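Local atomic coordinates of dTDP-4-dehydrorhamnose 3,5-epimerase (Bacillus anthracis str. Ames, PDB entry 3RYK), a protein that probably epimerises dTDP-4-dehydro-6-deoxyglucose at the C3 and C5 positions of its sugar ring, a step of dTDP-L-rhamnose biosynthesis. Residues Ala35-Pro40 against Arg123-Ser128; Arg47-Glu52 against Asp130-Leu135. All coordinates share one frame; numbering follows the deposited sequence.

Contact 1 of 2, residues Ala35-Pro40 against Arg123-Ser128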
loop_
_atom_site.group_PDB
_atom_site.type_symbol
_atom_site.label_atom_id
_atom_site.label_comp_id
_atom_site.label_asym_id
_atom_site.label_seq_id
_atom_site.Cartn_x
_atom_site.Cartn_y
_atom_site.Cartn_z
ATOM N N ALA A 35 -2.991 1.768 20.974
ATOM C CA ALA A 35 -3.554 1.116 19.772
ATOM C C ALA A 35 -4.641 2.016 19.199
ATOM O O ALA A 35 -5.507 2.462 19.921
ATOM C CB ALA A 35 -4.103 -0.263 20.084
ATOM N N LYS A 36 -4.617 2.246 17.896
ATOM C CA LYS A 36 -5.590 3.137 17.263
ATOM C C LYS A 36 -6.227 2.581 16.008
ATOM O O LYS A 36 -5.524 2.135 15.110
ATOM C CB LYS A 36 -4.868 4.452 16.921
ATOM C CG LYS A 36 -4.351 5.220 18.141
ATOM C CD LYS A 36 -3.437 6.373 17.740
ATOM C CE LYS A 36 -2.912 7.162 18.934
ATOM N NZ LYS A 36 -4.022 7.861 19.660
ATOM N N LEU A 37 -7.557 2.585 15.975
ATOM C CA LEU A 37 -8.319 2.122 14.816
ATOM C C LEU A 37 -8.546 3.432 14.075
ATOM O O LEU A 37 -9.123 4.356 14.635
ATOM C CB LEU A 37 -9.641 1.462 15.200
ATOM C CG LEU A 37 -10.462 0.921 14.028
ATOM C CD1 LEU A 37 -9.718 -0.178 13.266
ATOM C CD2 LEU A 37 -11.788 0.391 14.559
ATOM N N LEU A 38 -8.092 3.504 12.828
ATOM C CA LEU A 38 -8.183 4.717 12.018
ATOM C C LEU A 38 -9.008 4.591 10.739
ATOM O O LEU A 38 -9.170 3.502 10.194
ATOM C CB LEU A 38 -6.761 5.079 11.583
ATOM C CG LEU A 38 -5.685 5.246 12.667
ATOM C CD1 LEU A 38 -4.295 5.520 12.045
ATOM C CD2 LEU A 38 -6.072 6.336 13.633
ATOM N N GLU A 39 -9.525 5.725 10.258
ATOM C CA GLU A 39 -10.308 5.737 9.013
ATOM C C GLU A 39 -9.879 6.907 8.132
ATOM O O GLU A 39 -9.920 8.068 8.563
ATOM C CB GLU A 39 -11.813 5.822 9.246
ATOM C CG GLU A 39 -12.594 5.762 7.948
ATOM C CD GLU A 39 -14.104 5.848 8.109
ATOM O OE1 GLU A 39 -14.792 5.521 7.122
ATOM O OE2 GLU A 39 -14.610 6.229 9.186
ATOM N N PRO A 40 -9.493 6.608 6.883
ATOM C CA PRO A 40 -9.070 7.642 5.960
ATOM C C PRO A 40 -10.288 8.304 5.320
ATOM O O PRO A 40 -11.336 7.660 5.160
ATOM C CB PRO A 40 -8.323 6.845 4.895
ATOM C CG PRO A 40 -9.111 5.579 4.814
ATOM C CD PRO A 40 -9.485 5.282 6.235
ATOM N N ARG A 123 -7.990 -7.377 21.668
ATOM C CA ARG A 123 -9.156 -6.806 21.004
ATOM C C ARG A 123 -9.207 -7.246 19.547
ATOM O O ARG A 123 -8.185 -7.257 18.853
ATOM C CB ARG A 123 -9.233 -5.289 21.157
ATOM C CG ARG A 123 -10.483 -4.642 20.517
ATOM C CD ARG A 123 -10.660 -3.214 21.027
ATOM N NE ARG A 123 -11.861 -2.549 20.509
ATOM C CZ ARG A 123 -13.087 -2.707 21.006
ATOM N NH1 ARG A 123 -13.307 -3.558 22.002
ATOM N NH2 ARG A 123 -14.118 -2.046 20.470
ATOM N N GLY A 124 -10.410 -7.625 19.128
ATOM C CA GLY A 124 -10.697 -8.084 17.771
ATOM C C GLY A 124 -11.366 -7.013 16.922
ATOM O O GLY A 124 -12.451 -6.539 17.268
ATOM N N TYR A 125 -10.724 -6.652 15.807
ATOM C CA TYR A 125 -11.222 -5.620 14.887
ATOM C C TYR A 125 -11.469 -6.180 13.486
ATOM O O TYR A 125 -10.725 -7.059 12.998
ATOM C CB TYR A 125 -10.145 -4.563 14.677
ATOM C CG TYR A 125 -9.523 -3.969 15.906
ATOM C CD1 TYR A 125 -9.955 -2.756 16.419
ATOM C CD2 TYR A 125 -8.469 -4.599 16.533
ATOM C CE1 TYR A 125 -9.354 -2.189 17.529
ATOM C CE2 TYR A 125 -7.869 -4.056 17.646
ATOM C CZ TYR A 125 -8.314 -2.841 18.143
ATOM O OH TYR A 125 -7.702 -2.295 19.249
ATOM N N ILE A 126 -12.495 -5.658 12.821
ATOM C CA ILE A 126 -12.821 -6.081 11.471
ATOM C C ILE A 126 -12.311 -4.994 10.535
ATOM O O ILE A 126 -12.835 -3.871 10.553
ATOM C CB ILE A 126 -14.339 -6.342 11.248
ATOM C CG1 ILE A 126 -14.851 -7.503 12.125
ATOM C CG2 ILE A 126 -14.617 -6.631 9.795
ATOM C CD1 ILE A 126 -16.366 -7.751 12.026
ATOM N N LEU A 127 -11.306 -5.346 9.739
ATOM C CA LEU A 127 -10.678 -4.478 8.772
ATOM C C LEU A 127 -11.046 -5.054 7.403
ATOM O O LEU A 127 -10.935 -6.270 7.154
ATOM C CB LEU A 127 -9.168 -4.430 8.997
ATOM C CG LEU A 127 -8.727 -4.043 10.421
ATOM C CD1 LEU A 127 -7.203 -3.974 10.564
ATOM C CD2 LEU A 127 -9.360 -2.718 10.831
ATOM N N SER A 128 -11.518 -4.201 6.504
ATOM C CA SER A 128 -11.912 -4.666 5.182
ATOM C C SER A 128 -11.633 -3.687 4.044
ATOM O O SER A 128 -11.289 -2.520 4.261
ATOM C CB SER A 128 -13.391 -5.016 5.190
ATOM O OG SER A 128 -14.174 -3.825 5.374
HETATM O O HOH W 1 -7.802 0.369 19.173
#

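Contact 2 of 2, residues Arg47-Glu52 against Asp130-Leu135. With TYD (thymidine-5'-diphosphate), chain D.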
loop_
_atom_site.group_PDB
_atom_site.type_symbol
_atom_site.label_atom_id
_atom_site.label_comp_id
_atom_site.label_asym_id
_atom_site.label_seq_id
_atom_site.Cartn_x
_atom_site.Cartn_y
_atom_site.Cartn_z
ATOM N N ARG A 47 -17.341 7.311 -10.860
ATOM C CA ARG A 47 -16.189 6.631 -11.496
ATOM C C ARG A 47 -15.403 5.727 -10.547
ATOM O O ARG A 47 -14.682 4.833 -10.994
ATOM C CB ARG A 47 -15.203 7.682 -12.028
ATOM C CG ARG A 47 -15.816 8.678 -12.996
ATOM C CD ARG A 47 -14.841 9.784 -13.343
ATOM N NE ARG A 47 -15.522 10.845 -14.081
ATOM C CZ ARG A 47 -16.198 11.856 -13.524
ATOM N NH1 ARG A 47 -16.123 12.111 -12.217
ATOM N NH2 ARG A 47 -16.965 12.619 -14.291
ATOM N N GLY A 48 -15.502 5.986 -9.252
ATOM C CA GLY A 48 -14.785 5.196 -8.234
ATOM C C GLY A 48 -14.469 6.072 -7.036
ATOM O O GLY A 48 -15.345 6.775 -6.538
ATOM N N PHE A 49 -13.237 6.007 -6.537
ATOM C CA PHE A 49 -12.851 6.845 -5.394
ATOM C C PHE A 49 -11.350 7.086 -5.341
ATOM O O PHE A 49 -10.565 6.466 -6.075
ATOM C CB PHE A 49 -13.300 6.267 -4.033
ATOM C CG PHE A 49 -12.536 5.032 -3.594
ATOM C CD1 PHE A 49 -11.252 5.151 -3.070
ATOM C CD2 PHE A 49 -13.115 3.780 -3.640
ATOM C CE1 PHE A 49 -10.535 4.019 -2.649
ATOM C CE2 PHE A 49 -12.417 2.660 -3.222
ATOM C CZ PHE A 49 -11.124 2.784 -2.729
ATOM N N PHE A 50 -10.985 8.034 -4.483
ATOM C CA PHE A 50 -9.617 8.417 -4.224
ATOM C C PHE A 50 -9.446 8.574 -2.729
ATOM O O PHE A 50 -10.358 9.010 -2.029
ATOM C CB PHE A 50 -9.241 9.759 -4.847
ATOM C CG PHE A 50 -7.867 10.219 -4.454
ATOM C CD1 PHE A 50 -6.764 9.903 -5.222
ATOM C CD2 PHE A 50 -7.670 10.937 -3.277
ATOM C CE1 PHE A 50 -5.498 10.313 -4.837
ATOM C CE2 PHE A 50 -6.412 11.348 -2.890
ATOM C CZ PHE A 50 -5.324 11.029 -3.662
ATOM N N THR A 51 -8.276 8.205 -2.227
ATOM C CA THR A 51 -7.995 8.365 -0.811
ATOM C C THR A 51 -6.500 8.395 -0.556
ATOM O O THR A 51 -5.729 7.775 -1.305
ATOM C CB THR A 51 -8.622 7.241 0.066
ATOM O OG1 THR A 51 -8.357 7.494 1.452
ATOM C CG2 THR A 51 -8.070 5.881 -0.282
ATOM N N GLU A 52 -6.101 9.180 0.451
ATOM C CA GLU A 52 -4.710 9.265 0.880
ATOM C C GLU A 52 -4.780 8.204 1.969
ATOM O O GLU A 52 -5.378 8.430 3.034
ATOM C CB GLU A 52 -4.293 10.631 1.449
ATOM C CG GLU A 52 -4.309 11.810 0.470
ATOM C CD GLU A 52 -3.856 13.129 1.104
ATOM O OE1 GLU A 52 -3.419 13.132 2.285
ATOM O OE2 GLU A 52 -3.931 14.175 0.410
ATOM N N ASP A 130 -13.877 -2.711 2.031
ATOM C CA ASP A 130 -15.021 -1.765 2.039
ATOM C C ASP A 130 -14.960 -0.705 3.131
ATOM O O ASP A 130 -15.337 0.439 2.862
ATOM C CB ASP A 130 -16.357 -2.514 2.033
ATOM C CG ASP A 130 -16.663 -3.140 0.668
ATOM O OD1 ASP A 130 -17.134 -2.404 -0.246
ATOM O OD2 ASP A 130 -16.524 -4.372 0.545
ATOM N N ASN A 131 -14.471 -1.036 4.330
ATOM C CA ASN A 131 -14.414 -0.005 5.398
ATOM C C ASN A 131 -13.133 0.852 5.386
ATOM O O ASN A 131 -13.085 1.912 6.024
ATOM C CB ASN A 131 -14.785 -0.533 6.814
ATOM C CG ASN A 131 -13.762 -1.483 7.425
ATOM O OD1 ASN A 131 -12.618 -1.542 7.004
ATOM N ND2 ASN A 131 -14.175 -2.175 8.478
ATOM N N HIS A 132 -12.103 0.372 4.672
ATOM C CA HIS A 132 -10.811 1.027 4.506
ATOM C C HIS A 132 -10.124 1.338 5.844
ATOM O O HIS A 132 -9.215 2.193 5.902
ATOM C CB HIS A 132 -10.973 2.348 3.722
ATOM C CG HIS A 132 -11.735 2.204 2.440
ATOM N ND1 HIS A 132 -11.158 1.748 1.272
ATOM C CD2 HIS A 132 -13.028 2.474 2.142
ATOM C CE1 HIS A 132 -12.077 1.722 0.320
ATOM N NE2 HIS A 132 -13.218 2.156 0.825
ATOM N N ARG A 133 -10.519 0.635 6.906
ATOM C CA ARG A 133 -9.967 0.879 8.222
ATOM C C ARG A 133 -8.565 0.399 8.386
ATOM O O ARG A 133 -8.136 -0.507 7.679
ATOM C CB ARG A 133 -10.889 0.363 9.337
ATOM C CG ARG A 133 -12.183 1.189 9.439
ATOM C CD ARG A 133 -13.089 0.721 10.549
ATOM N NE ARG A 133 -14.279 1.601 10.612
ATOM C CZ ARG A 133 -15.221 1.520 11.551
ATOM N NH1 ARG A 133 -15.151 0.616 12.516
ATOM N NH2 ARG A 133 -16.241 2.379 11.551
ATOM N N GLN A 134 -7.847 1.055 9.289
ATOM C CA GLN A 134 -6.462 0.708 9.556
ATOM C C GLN A 134 -6.278 0.567 11.048
ATOM O O GLN A 134 -7.039 1.099 11.834
ATOM C CB GLN A 134 -5.517 1.766 8.984
ATOM C CG GLN A 134 -5.778 2.061 7.498
ATOM C CD GLN A 134 -4.709 2.910 6.829
ATOM O OE1 GLN A 134 -3.601 3.085 7.347
ATOM N NE2 GLN A 134 -5.032 3.423 5.652
ATOM N N LEU A 135 -5.295 -0.228 11.436
ATOM C CA LEU A 135 -5.017 -0.435 12.844
ATOM C C LEU A 135 -3.547 -0.136 13.095
ATOM O O LEU A 135 -2.679 -0.647 12.379
ATOM C CB LEU A 135 -5.332 -1.876 13.233
ATOM C CG LEU A 135 -5.135 -2.237 14.698
ATOM C CD1 LEU A 135 -6.085 -1.456 15.595
ATOM C CD2 LEU A 135 -5.343 -3.737 14.881
HETATM P PA TYD D . -8.407 14.312 -8.771
HETATM O O1A TYD D . -7.518 15.509 -9.034
HETATM O O2A TYD D . -8.072 12.980 -9.405
HETATM O O3A TYD D . -9.900 14.746 -9.182
HETATM P PB TYD D . -10.716 14.182 -10.458
HETATM O O1B TYD D . -11.306 12.879 -9.972
HETATM O O2B TYD D . -11.745 15.277 -10.667
HETATM O O3B TYD D . -9.688 14.068 -11.572
HETATM O "O5'" TYD D . -8.473 14.095 -7.171
HETATM C "C5'" TYD D . -9.670 13.755 -6.466
HETATM C "C4'" TYD D . -9.681 14.468 -5.122
HETATM O "O4'" TYD D . -8.614 13.949 -4.332
HETATM C "C3'" TYD D . -9.455 15.968 -5.238
HETATM O "O3'" TYD D . -10.581 16.666 -4.690
HETATM C "C2'" TYD D . -8.189 16.280 -4.458
HETATM C "C1'" TYD D . -7.890 15.000 -3.686
HETATM N N1 TYD D . -6.464 14.633 -3.639
HETATM C C2 TYD D . -5.835 14.491 -2.449
HETATM O O2 TYD D . -6.508 14.682 -1.278
HETATM N N3 TYD D . -4.528 14.150 -2.367
HETATM C C4 TYD D . -3.799 13.933 -3.480
HETATM O O4 TYD D . -2.490 13.575 -3.368
HETATM C C5 TYD D . -4.469 14.083 -4.795
HETATM C C5M TYD D . -3.759 13.872 -6.103
HETATM C C6 TYD D . -5.807 14.436 -4.798
#

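Contact 1 of 2, residues Ala35-Pro40 against Arg123-Ser128
Face-to-face packing of the two antiparallel sheets of the jelly-roll-like fold brings Leu37, on a strand of the larger sheet, against Tyr125 and Leu127, on an outermost strand of the five-stranded one. The strand axes come no closer than 9.8 Å and run at 25° to each other, too far apart for backbone pairing, so side chains must bridge the gap. Leu37 makes most of the contacts. With CG anti to its own nitrogen (chi1 -178°), it leans into the interface, and its CD1 reaches Leu127 CD2 at 3.5 Å. The same methyl meets Tyr125 CD1 at 4.1 Å, approaching the ring obliquely, and Leu37 CD2 lies equally far from that carbon. Arg123 CG, two residues back along its own strand, sits 3.7 Å above one face of the tyrosine ring, offset toward the rim. Ile28, Ile109 and Leu135 pack around this apolar cluster, which is buried. At the other end of the ring, Tyr125 OH approaches Ala35 CB at 4.2 Å, and polar contact there is indirect: a water lies 2.7 Å from Tyr125 OH and donates a weak hydrogen bond of 3.2 Å to Ala35 O.

Contact 2 of 2, residues Arg47-Glu52 against Asp130-Leu135
The rings of Phe49 and His132 meet as an offset edge-to-face (T-shaped) pair: the imidazole turns its edge toward the phenyl face, with planes at 78° and centroids 4.9 Å apart. The side chains arrive from opposite directions, and His132 CE1 does most of the touching, 3.4 Å from Phe49 CZ and 3.7 Å from Phe49 CE2. In the loop carrying the histidine, Asn131 OD1 accepts from Arg133 N at 3.0 Å, an Asx turn across His132. Leu42 touches both side chains of the aromatic pair, while Tyr75 of the second subunit meets Phe49 with its ring plane only about 20° away. On the same strand, Phe50 and Glu52 hold thymidine diphosphate. The thymine lies over one face of the Phe50 ring, and Phe50 CE2 comes within 3.2 Å of the ligand's C2. Glu52 extends beyond CG to the base, where its OE2 accepts from the thymine N3 at 2.8 Å, with an N-H...O angle of 158°. Glu52 OE1 is held by Asn55. The strand thus divides its chemistry: Phe49 contributes aromatic packing to the loop and subunit interface, whereas Phe50 lies against the thymine through one ring face and Glu52 accepts its N3-H.

In the fold
Contact 1 is buried, its centre about 8 Å from the centre of the chain, whereas contact 2 lies nearer the surface, about 17 Å out; their own centres are 13 Å apart. Contact 2 uses the next elements along the chain from those of contact 1: strand 35-45 is followed by its sheet neighbour 48-55, and strand 122-128 leads through a loop into 134-137. Direct links reinforce this, with Leu38 N 2.8 Å from Gln134 O and Ile126 O 3.0 Å from Asn131 ND2, both probable hydrogen bonds. Chemistry follows position: aliphatic and tyrosine packing joins the sheets in contact 1, while in contact 2 Phe49 of the aromatic pair meets the second subunit and shares its strand with Phe50 and Glu52, which contact the nucleotide.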